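Local coordinates for stromal cell-derived factor 2-like protein (Arabidopsis thaliana, PDB 3MAL), which takes part in protein quality control and the unfolded protein response of the endoplasmic reticulum, in a complex with ERDJ3B and BiP, at residues 25-30 with 183-188; 34-39 with 60-65; 50-55 with 167-172; 79-84 with 135-140. All blocks are in the same frame, centred on the assembly; numbering follows the deposited sequence.

Contact 1 of 4, residues 25-30 with 183-188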
loop_
_atom_site.group_PDB
_atom_site.type_symbol
_atom_site.label_atom_id
_atom_site.label_comp_id
_atom_site.label_asym_id
_atom_site.label_seq_id
_atom_site.Cartn_x
_atom_site.Cartn_y
_atom_site.Cartn_z
ATOM N N LYS A 25 -0.485 -8.762 -3.595
ATOM C CA LYS A 25 -0.929 -8.497 -2.240
ATOM C C LYS A 25 0.280 -8.025 -1.419
ATOM O O LYS A 25 1.435 -8.318 -1.757
ATOM C CB LYS A 25 -1.591 -9.718 -1.628
ATOM C CG LYS A 25 -2.797 -10.189 -2.412
ATOM C CD LYS A 25 -3.636 -11.178 -1.593
ATOM C CE LYS A 25 -4.883 -11.596 -2.388
ATOM N NZ LYS A 25 -5.647 -12.635 -1.639
ATOM N N LEU A 26 0.004 -7.221 -0.400
ATOM C CA LEU A 26 1.029 -6.690 0.474
ATOM C C LEU A 26 0.722 -7.139 1.889
ATOM O O LEU A 26 -0.288 -6.727 2.476
ATOM C CB LEU A 26 1.064 -5.160 0.367
ATOM C CG LEU A 26 2.390 -4.540 0.790
ATOM C CD1 LEU A 26 3.513 -4.801 -0.238
ATOM C CD2 LEU A 26 2.197 -3.022 1.045
ATOM N N MET A 27 1.578 -8.005 2.429
ATOM C CA MET A 27 1.371 -8.573 3.738
ATOM C C MET A 27 2.210 -7.857 4.791
ATOM O O MET A 27 3.419 -7.664 4.611
ATOM C CB MET A 27 1.719 -10.062 3.721
ATOM C CG MET A 27 1.391 -10.795 5.026
ATOM S SD MET A 27 2.081 -12.465 5.141
ATOM C CE MET A 27 3.762 -12.075 5.593
ATOM N N HIS A 28 1.543 -7.483 5.886
ATOM C CA HIS A 28 2.170 -6.921 7.088
ATOM C C HIS A 28 3.047 -7.990 7.742
ATOM O O HIS A 28 2.561 -9.063 8.101
ATOM C CB HIS A 28 1.054 -6.495 8.039
ATOM C CG HIS A 28 1.520 -5.785 9.277
ATOM N ND1 HIS A 28 2.209 -4.590 9.250
ATOM C CD2 HIS A 28 1.339 -6.082 10.585
ATOM C CE1 HIS A 28 2.442 -4.186 10.487
ATOM N NE2 HIS A 28 1.940 -5.082 11.316
ATOM N N GLU A 29 4.338 -7.739 7.869
ATOM C CA GLU A 29 5.192 -8.833 8.381
ATOM C C GLU A 29 4.826 -9.370 9.765
ATOM O O GLU A 29 4.839 -10.571 9.977
ATOM C CB GLU A 29 6.661 -8.470 8.374
ATOM C CG GLU A 29 7.530 -9.669 8.797
ATOM C CD GLU A 29 9.012 -9.349 8.732
ATOM O OE1 GLU A 29 9.430 -8.311 9.300
ATOM O OE2 GLU A 29 9.777 -10.146 8.129
ATOM N N LYS A 30 4.528 -8.479 10.704
ATOM C CA LYS A 30 4.266 -8.835 12.083
ATOM C C LYS A 30 2.934 -9.571 12.262
ATOM O O LYS A 30 2.885 -10.621 12.895
ATOM C CB LYS A 30 4.257 -7.536 12.894
ATOM C CG LYS A 30 4.678 -7.665 14.331
ATOM C CD LYS A 30 6.144 -8.006 14.445
ATOM C CE LYS A 30 6.543 -8.006 15.918
ATOM N NZ LYS A 30 7.934 -8.557 16.125
ATOM N N ILE A 183 7.165 -3.008 8.493
ATOM C CA ILE A 183 7.753 -3.821 7.450
ATOM C C ILE A 183 6.660 -4.636 6.756
ATOM O O ILE A 183 5.718 -5.159 7.387
ATOM C CB ILE A 183 8.949 -4.669 7.948
ATOM C CG1 ILE A 183 9.646 -5.371 6.772
ATOM C CG2 ILE A 183 8.523 -5.631 9.034
ATOM C CD1 ILE A 183 9.031 -6.695 6.365
ATOM N N TRP A 184 6.753 -4.672 5.433
ATOM C CA TRP A 184 5.783 -5.375 4.597
ATOM C C TRP A 184 6.501 -6.322 3.629
ATOM O O TRP A 184 7.699 -6.185 3.382
ATOM C CB TRP A 184 4.941 -4.365 3.795
ATOM C CG TRP A 184 4.099 -3.453 4.668
ATOM C CD1 TRP A 184 4.520 -2.340 5.343
ATOM C CD2 TRP A 184 2.694 -3.582 4.951
ATOM N NE1 TRP A 184 3.466 -1.771 6.027
ATOM C CE2 TRP A 184 2.338 -2.512 5.805
ATOM C CE3 TRP A 184 1.711 -4.498 4.574
ATOM C CZ2 TRP A 184 1.029 -2.333 6.282
ATOM C CZ3 TRP A 184 0.406 -4.324 5.045
ATOM C CH2 TRP A 184 0.080 -3.244 5.885
ATOM N N LEU A 185 5.735 -7.258 3.074
ATOM C CA LEU A 185 6.213 -8.245 2.101
ATOM C C LEU A 185 5.184 -8.363 0.950
ATOM O O LEU A 185 3.981 -8.549 1.192
ATOM C CB LEU A 185 6.380 -9.613 2.790
ATOM C CG LEU A 185 7.212 -9.617 4.094
ATOM C CD1 LEU A 185 6.617 -10.492 5.181
ATOM C CD2 LEU A 185 8.628 -10.032 3.841
ATOM N N ALA A 186 5.641 -8.240 -0.286
ATOM C CA ALA A 186 4.761 -8.547 -1.412
ATOM C C ALA A 186 4.587 -10.061 -1.518
ATOM O O ALA A 186 5.561 -10.828 -1.431
ATOM C CB ALA A 186 5.296 -7.951 -2.728
ATOM N N ALA A 187 3.339 -10.489 -1.699
ATOM C CA ALA A 187 3.027 -11.927 -1.846
ATOM C C ALA A 187 1.879 -12.204 -2.837
ATOM O O ALA A 187 1.185 -11.271 -3.310
ATOM C CB ALA A 187 2.697 -12.509 -0.479
ATOM N N GLU A 188 1.660 -13.478 -3.151
ATOM C CA GLU A 188 0.476 -13.878 -3.924
ATOM C C GLU A 188 0.286 -13.099 -5.221
ATOM O O GLU A 188 -0.833 -12.918 -5.677
ATOM C CB GLU A 188 -0.801 -13.747 -3.081
ATOM C CG GLU A 188 -0.835 -14.749 -2.004
ATOM C CD GLU A 188 -2.034 -14.641 -1.084
ATOM O OE1 GLU A 188 -3.194 -14.457 -1.529
ATOM O OE2 GLU A 188 -1.805 -14.799 0.118
HETATM O O HOH W 1 5.203 -5.653 10.120
#

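Contact 2 of 4, residues 34-39 with 60-65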
loop_
_atom_site.group_PDB
_atom_site.type_symbol
_atom_site.label_atom_id
_atom_site.label_comp_id
_atom_site.label_asym_id
_atom_site.label_seq_id
_atom_site.Cartn_x
_atom_site.Cartn_y
_atom_site.Cartn_z
ATOM N N ARG A 34 -3.418 -8.555 5.355
ATOM C CA ARG A 34 -3.180 -8.036 4.016
ATOM C C ARG A 34 -3.741 -6.617 3.816
ATOM O O ARG A 34 -4.855 -6.302 4.229
ATOM C CB ARG A 34 -3.782 -8.963 2.950
ATOM C CG ARG A 34 -3.034 -10.218 2.709
ATOM C CD ARG A 34 -3.562 -11.319 3.614
ATOM N NE ARG A 34 -3.351 -12.639 3.037
ATOM C CZ ARG A 34 -2.508 -13.527 3.536
ATOM N NH1 ARG A 34 -1.833 -13.237 4.642
ATOM N NH2 ARG A 34 -2.358 -14.707 2.952
ATOM N N LEU A 35 -2.965 -5.773 3.144
ATOM C CA LEU A 35 -3.453 -4.457 2.746
ATOM C C LEU A 35 -4.730 -4.611 1.906
ATOM O O LEU A 35 -4.752 -5.347 0.917
ATOM C CB LEU A 35 -2.342 -3.689 1.995
ATOM C CG LEU A 35 -2.605 -2.203 1.689
ATOM C CD1 LEU A 35 -2.603 -1.373 2.997
ATOM C CD2 LEU A 35 -1.597 -1.656 0.649
ATOM N N HIS A 36 -5.788 -3.899 2.302
ATOM C CA HIS A 36 -7.123 -4.157 1.826
ATOM C C HIS A 36 -7.942 -2.860 1.693
ATOM O O HIS A 36 -7.782 -1.901 2.468
ATOM C CB HIS A 36 -7.783 -5.146 2.812
ATOM C CG HIS A 36 -9.261 -5.345 2.636
ATOM N ND1 HIS A 36 -10.193 -4.558 3.269
ATOM C CD2 HIS A 36 -9.962 -6.320 2.005
ATOM C CE1 HIS A 36 -11.407 -4.991 2.974
ATOM N NE2 HIS A 36 -11.291 -6.064 2.214
ATOM N N SER A 37 -8.807 -2.818 0.681
ATOM C CA SER A 37 -9.758 -1.700 0.564
ATOM C C SER A 37 -11.110 -2.217 0.128
ATOM O O SER A 37 -11.295 -3.422 -0.064
ATOM C CB SER A 37 -9.226 -0.562 -0.344
ATOM O OG SER A 37 -9.931 0.661 -0.114
ATOM N N HIS A 38 -12.058 -1.309 -0.033
ATOM C CA HIS A 38 -13.440 -1.689 -0.268
ATOM C C HIS A 38 -14.219 -0.402 -0.484
ATOM O O HIS A 38 -13.688 0.671 -0.247
ATOM C CB HIS A 38 -14.008 -2.502 0.909
ATOM C CG HIS A 38 -13.628 -2.005 2.285
ATOM N ND1 HIS A 38 -13.727 -2.802 3.408
ATOM C CD2 HIS A 38 -13.157 -0.812 2.717
ATOM C CE1 HIS A 38 -13.358 -2.111 4.472
ATOM N NE2 HIS A 38 -13.014 -0.899 4.082
ATOM N N ASP A 39 -15.485 -0.528 -0.875
ATOM C CA ASP A 39 -16.306 0.609 -1.269
ATOM C C ASP A 39 -17.012 1.310 -0.080
ATOM O O ASP A 39 -18.232 1.472 -0.092
ATOM C CB ASP A 39 -17.344 0.138 -2.321
ATOM C CG ASP A 39 -18.101 1.281 -2.955
ATOM O OD1 ASP A 39 -17.657 2.445 -2.829
ATOM O OD2 ASP A 39 -19.167 1.025 -3.589
ATOM N N SER A 60 -10.578 -10.615 -3.275
ATOM C CA SER A 60 -10.141 -9.847 -4.463
ATOM C C SER A 60 -9.821 -8.406 -4.057
ATOM O O SER A 60 -8.981 -7.751 -4.672
ATOM C CB SER A 60 -11.206 -9.874 -5.566
ATOM O OG SER A 60 -12.448 -9.438 -5.065
ATOM N N ASN A 61 -10.468 -7.946 -2.977
ATOM C CA ASN A 61 -10.221 -6.625 -2.391
ATOM C C ASN A 61 -8.827 -6.433 -1.780
ATOM O O ASN A 61 -8.492 -5.310 -1.345
ATOM C CB ASN A 61 -11.295 -6.291 -1.336
ATOM C CG ASN A 61 -12.587 -5.798 -1.952
ATOM O OD1 ASN A 61 -12.587 -5.273 -3.065
ATOM N ND2 ASN A 61 -13.701 -5.963 -1.235
ATOM N N SER A 62 -8.015 -7.496 -1.776
ATOM C CA SER A 62 -6.619 -7.390 -1.345
ATOM C C SER A 62 -5.606 -7.149 -2.458
ATOM O O SER A 62 -4.397 -7.060 -2.180
ATOM C CB SER A 62 -6.206 -8.634 -0.550
ATOM O OG SER A 62 -6.900 -8.678 0.676
ATOM N N TYR A 63 -6.072 -7.071 -3.710
ATOM C CA TYR A 63 -5.156 -6.882 -4.838
ATOM C C TYR A 63 -4.936 -5.420 -5.193
ATOM O O TYR A 63 -5.880 -4.613 -5.180
ATOM C CB TYR A 63 -5.617 -7.660 -6.069
ATOM C CG TYR A 63 -5.136 -9.087 -6.066
ATOM C CD1 TYR A 63 -6.031 -10.157 -5.902
ATOM C CD2 TYR A 63 -3.777 -9.370 -6.213
ATOM C CE1 TYR A 63 -5.557 -11.490 -5.898
ATOM C CE2 TYR A 63 -3.304 -10.674 -6.199
ATOM C CZ TYR A 63 -4.194 -11.719 -6.028
ATOM O OH TYR A 63 -3.681 -12.988 -6.020
ATOM N N TRP A 64 -3.667 -5.112 -5.490
ATOM C CA TRP A 64 -3.185 -3.774 -5.843
ATOM C C TRP A 64 -2.332 -3.895 -7.122
ATOM O O TRP A 64 -1.561 -4.849 -7.258
ATOM C CB TRP A 64 -2.328 -3.193 -4.688
ATOM C CG TRP A 64 -3.088 -3.108 -3.398
ATOM C CD1 TRP A 64 -3.260 -4.119 -2.464
ATOM C CD2 TRP A 64 -3.816 -1.973 -2.908
ATOM N NE1 TRP A 64 -4.054 -3.666 -1.431
ATOM C CE2 TRP A 64 -4.406 -2.354 -1.679
ATOM C CE3 TRP A 64 -4.012 -0.666 -3.379
ATOM C CZ2 TRP A 64 -5.172 -1.470 -0.907
ATOM C CZ3 TRP A 64 -4.796 0.220 -2.614
ATOM C CH2 TRP A 64 -5.368 -0.193 -1.390
ATOM N N ILE A 65 -2.455 -2.925 -8.028
ATOM C CA ILE A 65 -1.572 -2.846 -9.208
ATOM C C ILE A 65 -0.389 -1.889 -8.964
ATOM O O ILE A 65 -0.585 -0.731 -8.581
ATOM C CB ILE A 65 -2.347 -2.461 -10.494
ATOM C CG1 ILE A 65 -3.508 -3.429 -10.732
ATOM C CG2 ILE A 65 -1.414 -2.487 -11.708
ATOM C CD1 ILE A 65 -3.008 -4.869 -10.868
HETATM O O HOH W 2 -2.826 -6.992 0.027
HETATM O O HOH W 3 -13.320 -7.579 1.080
#

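Contact 3 of 4, residues 50-55 with 167-172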
loop_
_atom_site.group_PDB
_atom_site.type_symbol
_atom_site.label_atom_id
_atom_site.label_comp_id
_atom_site.label_asym_id
_atom_site.label_seq_id
_atom_site.Cartn_x
_atom_site.Cartn_y
_atom_site.Cartn_z
ATOM N N SER A 50 -11.857 4.015 2.863
ATOM C CA SER A 50 -11.015 3.467 3.914
ATOM C C SER A 50 -10.142 2.304 3.436
ATOM O O SER A 50 -10.404 1.669 2.405
ATOM C CB SER A 50 -11.872 3.029 5.102
ATOM O OG SER A 50 -12.738 1.970 4.710
ATOM N N VAL A 51 -9.058 2.100 4.169
ATOM C CA VAL A 51 -8.055 1.066 3.889
ATOM C C VAL A 51 -7.833 0.351 5.239
ATOM O O VAL A 51 -7.798 0.999 6.280
ATOM C CB VAL A 51 -6.739 1.713 3.356
ATOM C CG1 VAL A 51 -5.572 0.701 3.380
ATOM C CG2 VAL A 51 -6.942 2.278 1.955
ATOM N N THR A 52 -7.709 -0.976 5.216
ATOM C CA THR A 52 -7.546 -1.782 6.429
ATOM C C THR A 52 -6.574 -2.926 6.214
ATOM O O THR A 52 -6.115 -3.175 5.081
ATOM C CB THR A 52 -8.890 -2.429 6.895
ATOM O OG1 THR A 52 -9.278 -3.462 5.975
ATOM C CG2 THR A 52 -10.005 -1.390 7.031
ATOM N N GLY A 53 -6.248 -3.610 7.310
ATOM C CA GLY A 53 -5.579 -4.896 7.262
ATOM C C GLY A 53 -6.609 -6.012 7.311
ATOM O O GLY A 53 -7.441 -6.045 8.194
ATOM N N PHE A 54 -6.551 -6.919 6.342
ATOM C CA PHE A 54 -7.542 -7.997 6.186
ATOM C C PHE A 54 -6.893 -9.401 6.363
ATOM O O PHE A 54 -5.930 -9.733 5.685
ATOM C CB PHE A 54 -8.169 -7.875 4.789
ATOM C CG PHE A 54 -9.355 -8.745 4.577
ATOM C CD1 PHE A 54 -10.633 -8.288 4.919
ATOM C CD2 PHE A 54 -9.213 -10.021 4.026
ATOM C CE1 PHE A 54 -11.747 -9.100 4.718
ATOM C CE2 PHE A 54 -10.329 -10.842 3.821
ATOM C CZ PHE A 54 -11.592 -10.387 4.167
ATOM N N PRO A 55 -7.449 -10.253 7.245
ATOM C CA PRO A 55 -6.714 -11.516 7.502
ATOM C C PRO A 55 -6.934 -12.712 6.540
ATOM O O PRO A 55 -6.021 -13.534 6.383
ATOM C CB PRO A 55 -7.155 -11.885 8.926
ATOM C CG PRO A 55 -8.575 -11.313 9.028
ATOM C CD PRO A 55 -8.595 -10.061 8.166
ATOM N N GLY A 167 -15.386 -5.254 11.431
ATOM C CA GLY A 167 -14.826 -5.800 12.669
ATOM C C GLY A 167 -13.845 -6.941 12.469
ATOM O O GLY A 167 -14.085 -7.837 11.652
ATOM N N GLY A 168 -12.745 -6.922 13.221
ATOM C CA GLY A 168 -11.679 -7.915 13.053
ATOM C C GLY A 168 -10.601 -7.469 12.055
ATOM O O GLY A 168 -9.526 -8.066 12.007
ATOM N N GLN A 169 -10.888 -6.447 11.252
ATOM C CA GLN A 169 -9.879 -5.845 10.352
ATOM C C GLN A 169 -9.033 -4.822 11.129
ATOM O O GLN A 169 -9.531 -4.197 12.064
ATOM C CB GLN A 169 -10.531 -5.182 9.145
ATOM C CG GLN A 169 -11.142 -6.199 8.155
ATOM C CD GLN A 169 -11.983 -5.549 7.048
ATOM O OE1 GLN A 169 -11.612 -4.505 6.483
ATOM N NE2 GLN A 169 -13.118 -6.196 6.704
ATOM N N GLN A 170 -7.760 -4.681 10.762
ATOM C CA GLN A 170 -6.831 -3.809 11.504
ATOM C C GLN A 170 -6.801 -2.408 10.903
ATOM O O GLN A 170 -6.970 -2.234 9.680
ATOM C CB GLN A 170 -5.393 -4.380 11.495
ATOM C CG GLN A 170 -5.260 -5.673 12.235
ATOM C CD GLN A 170 -3.891 -6.324 12.119
ATOM O OE1 GLN A 170 -3.017 -5.910 11.331
ATOM N NE2 GLN A 170 -3.689 -7.354 12.915
ATOM N N GLU A 171 -6.564 -1.420 11.766
ATOM C CA GLU A 171 -6.204 -0.077 11.311
ATOM C C GLU A 171 -4.932 -0.118 10.473
ATOM O O GLU A 171 -3.957 -0.795 10.825
ATOM C CB GLU A 171 -5.969 0.874 12.495
ATOM C CG GLU A 171 -6.002 2.358 12.094
ATOM C CD GLU A 171 -5.379 3.258 13.142
ATOM O OE1 GLU A 171 -4.337 2.880 13.693
ATOM O OE2 GLU A 171 -5.922 4.344 13.404
ATOM N N VAL A 172 -4.949 0.632 9.374
ATOM C CA VAL A 172 -3.729 0.927 8.631
ATOM C C VAL A 172 -3.512 2.433 8.756
ATOM O O VAL A 172 -4.468 3.216 8.678
ATOM C CB VAL A 172 -3.843 0.456 7.160
ATOM C CG1 VAL A 172 -2.630 0.932 6.311
ATOM C CG2 VAL A 172 -3.972 -1.069 7.133
HETATM O O HOH W 4 -7.398 1.937 8.705
#

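Contact 4 of 4, residues 79-84 with 135-140. With SO4 (sulfate ion), chain E; SO4 (sulfate ion), chain C.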
loop_
_atom_site.group_PDB
_atom_site.type_symbol
_atom_site.label_atom_id
_atom_site.label_comp_id
_atom_site.label_asym_id
_atom_site.label_seq_id
_atom_site.Cartn_x
_atom_site.Cartn_y
_atom_site.Cartn_z
ATOM N N ALA A 79 11.485 -3.783 -13.913
ATOM C CA ALA A 79 11.648 -4.086 -12.489
ATOM C C ALA A 79 11.487 -2.815 -11.653
ATOM O O ALA A 79 12.004 -1.754 -12.016
ATOM C CB ALA A 79 13.047 -4.739 -12.216
ATOM N N VAL A 80 10.783 -2.912 -10.535
ATOM C CA VAL A 80 10.693 -1.792 -9.605
ATOM C C VAL A 80 11.977 -1.794 -8.753
ATOM O O VAL A 80 12.317 -2.816 -8.151
ATOM C CB VAL A 80 9.439 -1.894 -8.670
ATOM C CG1 VAL A 80 9.273 -0.627 -7.854
ATOM C CG2 VAL A 80 8.170 -2.172 -9.494
ATOM N N LYS A 81 12.677 -0.659 -8.730
ATOM C CA LYS A 81 13.952 -0.494 -8.000
ATOM C C LYS A 81 13.754 0.012 -6.571
ATOM O O LYS A 81 12.810 0.754 -6.289
ATOM C CB LYS A 81 14.899 0.460 -8.742
ATOM C CG LYS A 81 15.280 0.059 -10.199
ATOM C CD LYS A 81 16.200 -1.140 -10.251
ATOM C CE LYS A 81 16.535 -1.474 -11.710
ATOM N NZ LYS A 81 17.527 -2.586 -11.786
ATOM N N SER A 82 14.650 -0.393 -5.669
ATOM C CA SER A 82 14.713 0.237 -4.356
ATOM C C SER A 82 14.876 1.743 -4.570
ATOM O O SER A 82 15.686 2.176 -5.396
ATOM C CB SER A 82 15.902 -0.300 -3.549
ATOM O OG SER A 82 15.795 0.123 -2.187
ATOM N N GLY A 83 14.077 2.529 -3.860
ATOM C CA GLY A 83 14.111 3.975 -3.993
ATOM C C GLY A 83 13.128 4.559 -4.995
ATOM O O GLY A 83 12.959 5.761 -5.024
ATOM N N ALA A 84 12.504 3.716 -5.830
ATOM C CA ALA A 84 11.488 4.173 -6.794
ATOM C C ALA A 84 10.299 4.828 -6.084
ATOM O O ALA A 84 9.914 4.404 -4.991
ATOM C CB ALA A 84 10.975 3.010 -7.673
ATOM N N GLY A 135 19.249 -5.709 -1.512
ATOM C CA GLY A 135 18.487 -5.977 -2.742
ATOM C C GLY A 135 18.178 -4.694 -3.494
ATOM O O GLY A 135 17.793 -3.698 -2.890
ATOM N N LYS A 136 18.341 -4.718 -4.815
ATOM C CA LYS A 136 18.149 -3.529 -5.609
ATOM C C LYS A 136 16.837 -3.508 -6.398
ATOM O O LYS A 136 16.351 -2.437 -6.765
ATOM C CB LYS A 136 19.361 -3.311 -6.513
ATOM C CG LYS A 136 20.658 -2.956 -5.728
ATOM C CD LYS A 136 21.909 -3.117 -6.615
ATOM C CE LYS A 136 22.233 -4.624 -6.725
ATOM N NZ LYS A 136 23.026 -4.942 -7.921
ATOM N N THR A 137 16.269 -4.677 -6.659
ATOM C CA THR A 137 14.970 -4.765 -7.325
ATOM C C THR A 137 13.975 -5.450 -6.388
ATOM O O THR A 137 14.356 -6.351 -5.634
ATOM C CB THR A 137 15.032 -5.529 -8.671
ATOM O OG1 THR A 137 15.513 -6.850 -8.440
ATOM C CG2 THR A 137 15.948 -4.818 -9.704
ATOM N N TRP A 138 12.720 -5.014 -6.449
ATOM C CA TRP A 138 11.657 -5.512 -5.589
ATOM C C TRP A 138 11.313 -6.958 -5.978
ATOM O O TRP A 138 11.108 -7.252 -7.165
ATOM C CB TRP A 138 10.426 -4.593 -5.708
ATOM C CG TRP A 138 9.363 -4.721 -4.620
ATOM C CD1 TRP A 138 9.442 -5.426 -3.447
ATOM C CD2 TRP A 138 8.077 -4.093 -4.615
ATOM N NE1 TRP A 138 8.273 -5.289 -2.729
ATOM C CE2 TRP A 138 7.427 -4.465 -3.417
ATOM C CE3 TRP A 138 7.407 -3.249 -5.516
ATOM C CZ2 TRP A 138 6.129 -4.031 -3.092
ATOM C CZ3 TRP A 138 6.110 -2.805 -5.193
ATOM C CH2 TRP A 138 5.494 -3.196 -3.980
ATOM N N LYS A 139 11.256 -7.837 -4.977
ATOM C CA LYS A 139 10.926 -9.238 -5.180
ATOM C C LYS A 139 9.846 -9.725 -4.220
ATOM O O LYS A 139 9.639 -9.156 -3.142
ATOM C CB LYS A 139 12.186 -10.125 -5.051
ATOM C CG LYS A 139 13.251 -9.810 -6.110
ATOM C CD LYS A 139 14.515 -10.617 -5.863
ATOM C CE LYS A 139 15.653 -10.115 -6.758
ATOM N NZ LYS A 139 16.164 -8.837 -6.230
ATOM N N GLN A 140 9.149 -10.792 -4.599
ATOM C CA GLN A 140 8.197 -11.410 -3.699
ATOM C C GLN A 140 8.883 -11.913 -2.425
ATOM O O GLN A 140 9.994 -12.428 -2.472
ATOM C CB GLN A 140 7.497 -12.566 -4.410
ATOM C CG GLN A 140 6.508 -13.283 -3.544
ATOM C CD GLN A 140 5.811 -14.416 -4.281
ATOM O OE1 GLN A 140 4.852 -14.199 -5.020
ATOM N NE2 GLN A 140 6.271 -15.641 -4.043
HETATM S S SO4 E . 19.536 -7.329 -7.324
HETATM O O1 SO4 E . 19.939 -6.841 -6.018
HETATM O O2 SO4 E . 20.325 -6.645 -8.347
HETATM O O3 SO4 E . 19.745 -8.783 -7.344
HETATM O O4 SO4 E . 18.127 -7.029 -7.535
HETATM S S SO4 C . 17.287 -9.848 -2.543
HETATM O O1 SO4 C . 18.674 -9.928 -2.092
HETATM O O2 SO4 C . 17.250 -8.982 -3.689
HETATM O O3 SO4 C . 16.770 -11.171 -2.844
HETATM O O4 SO4 C . 16.496 -9.236 -1.488
#

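Contact 1 of 4, residues 25-30 with 183-188
Lys25 meets Glu188 at one end of an antiparallel pairing between strand 25-28 and strand 184-187. Followed outward, the lysine CB lies 3.6 Å from Ala187 O and CG passes beside Glu188 CB. CD then comes within 3.3 Å of Glu188 OE1. CE keeps beside that oxygen, and NZ closes a salt bridge to Glu188 OE1 at 3.1 Å, on its syn side but 29° out of the carboxylate plane. CG sits anti to the carbonyl carbon (chi1 -59°), and beyond it the chain is extended; CD, CE and NZ all lie near Glu188 OE1, while OE2 of the same acid pairs with Arg34.

Two hydrogen-bonded pairs, Lys25 with Ala187 and Met27 with Leu185, knit the backbones together, and Glu29 N adds a bond to Ile183 O. On the Met27 side of the sheet, Met27 CE presses on Leu185 CD1 at 3.3 Å, tighter than usual for two carbons. On the other side the Trp184 indole is sandwiched: His28 CB stands over its six-membered ring, 4.0 Å from the centroid, while Leu26 CD2 lies 3.5 Å above the opposite face, toward the rim. The indole NE1 is bonded to Leu155 O. The first and last barrel strands are joined here, which closes the six-stranded barrel of a beta-trefoil.

Contact 2 of 4, residues 34-39 with 60-65
A buried, mixed polar and apolar contact joins strand 34-38 to the 3-10 turn 60-62 and the start of barrel strand 64-67, where Leu35, Ser37, Asn61 and Trp64 meet. The two chain directions diverge widely here, and the backbones share one direct hydrogen bond, Ser37 N to Asn61 O at 3.2 Å; Asn61 O is also bonded to His90 NE2.

The indole of Trp64 does most of the rest. Its NE1 gives a nearly straight bond (176°) to Leu35 O at 3.0 Å, lying in the ring plane yet standing 73° out of the plane of the carbonyl it meets. Leu35 crosses the same indole at about a right angle: with CG anti to the backbone N (chi1 -171°), CG lies near CZ2 and NE1, and CD2 rests over the five-membered ring in a CH-pi contact, 4.0 Å from its centroid. Ser37 CB touches Trp64 CH2 at 4.0 Å.

Farther along, Asn61 CB lies 3.1 Å from Ser37 O and 3.6 Å from His36 NE2. One water links His36 NE2 to Asn61 ND2, while Asn61 OD1 pairs with Lys92 and His36 ND1 with Thr52. A second water donates to both Leu35 O and Ser62 O. Leu35 O is therefore gripped by two hydrogen bonds, from indole and water: a polar atom is satisfied without regular strand pairing across this contact, and the indole is held at its N-H and packed by Leu35 over one face.

Contact 3 of 4, residues 50-55 with 167-172
The Phe54 ring meets the Gln169 amide at its edge: Gln169 NE2 lies in the ring plane, 3.7 Å from Phe54 CD1, with ring and amide planes turned 69° apart. Over one ring face sits Pro55 CD, toward the rim, and the His36 ring also stacks with Phe54. The amide is held from its other end, as Thr52 OG1 donates to Gln169 OE1 at 2.6 Å. A chi1 of 70° sets Thr52 OG1 between backbone N and carbonyl carbon, which puts it at the amide oxygen; it is bonded to His36 ND1 as well.

Beside these groups Gly53 and Gln170 form a hydrogen-bonded antiparallel pair, Gly53 N to Gln170 O at 2.8 Å and Gln170 N to Gly53 O at 2.9 Å. Val172 CG2 packs on the backbone at Thr52 C (3.3 Å), and a water spans Val51 O and Val172 N. Strands 49-54 and 170-175 each also pair with strand 110-115, and this three-way meeting of strands from the three MIR repeats belongs to the cap of a beta-trefoil.

Contact 4 of 4, residues 79-84 with 135-140
Two inter-strand loops of the trefoil, 79-84 and 135-140, are tied together by a single backbone bridge between Lys81 and Thr137, beside a sulfate site. Trp138 N donates to Val80 O at 2.8 Å, and Ser82 N donates to Lys136 O at 2.9 Å. Lys81 also begins a type II turn that runs to Ala84, with Gly83 in it.

At the bridge, Lys81 runs side by side with Thr137: bent at chi2 (-71°), it brings CD against Thr137 CG2, and NZ lies 3.4 Å from that methyl. Ala79 CB touches the same CG2 at 3.8 Å. The hydroxyl of Thr137 serves a sulfate, OG1 donating to its O4 at 2.8 Å, and Lys136 N binds O1 of the same ion. Lys139 NZ donates to this O4, to Thr137 O and, at 2.8 Å, to O2 of a second sulfate. Both ions probably come from the crystallisation liquor.

On the inward side Val80 and Trp138 point the same way, with Val80 CG1 4.0 Å from Trp138 CE3. Their side chains rest together on Ile86 of strand 85-90 and Leu129 of strand 127-131, and the indole reaches on to Ile24 and Leu26 of strand 23-28, so the two loops lie against one end of the barrel.

Contacts 1, 2 and 3 cluster in the trefoil. The centres of contacts 1 and 2 are about 12 Å apart, those of contacts 2 and 3 about 10 Å, and those of contacts 1 and 3 about 14 Å. Contacts 1 and 2 share the barrel through neighbouring strands 23-28 and 64-67; contacts 2 and 3 share the second sheet through strands 34-38 and 49-54, and their segments alternate along the chain. Contact 4 touches contact 1, where Gln140 meets Ala186, but lies about 26 Å from contact 3, centre to centre, on the opposite side of the chain's centre. Contact 1 encloses the other three in sequence, bringing residues near both ends of the modelled chain together where the barrel closes.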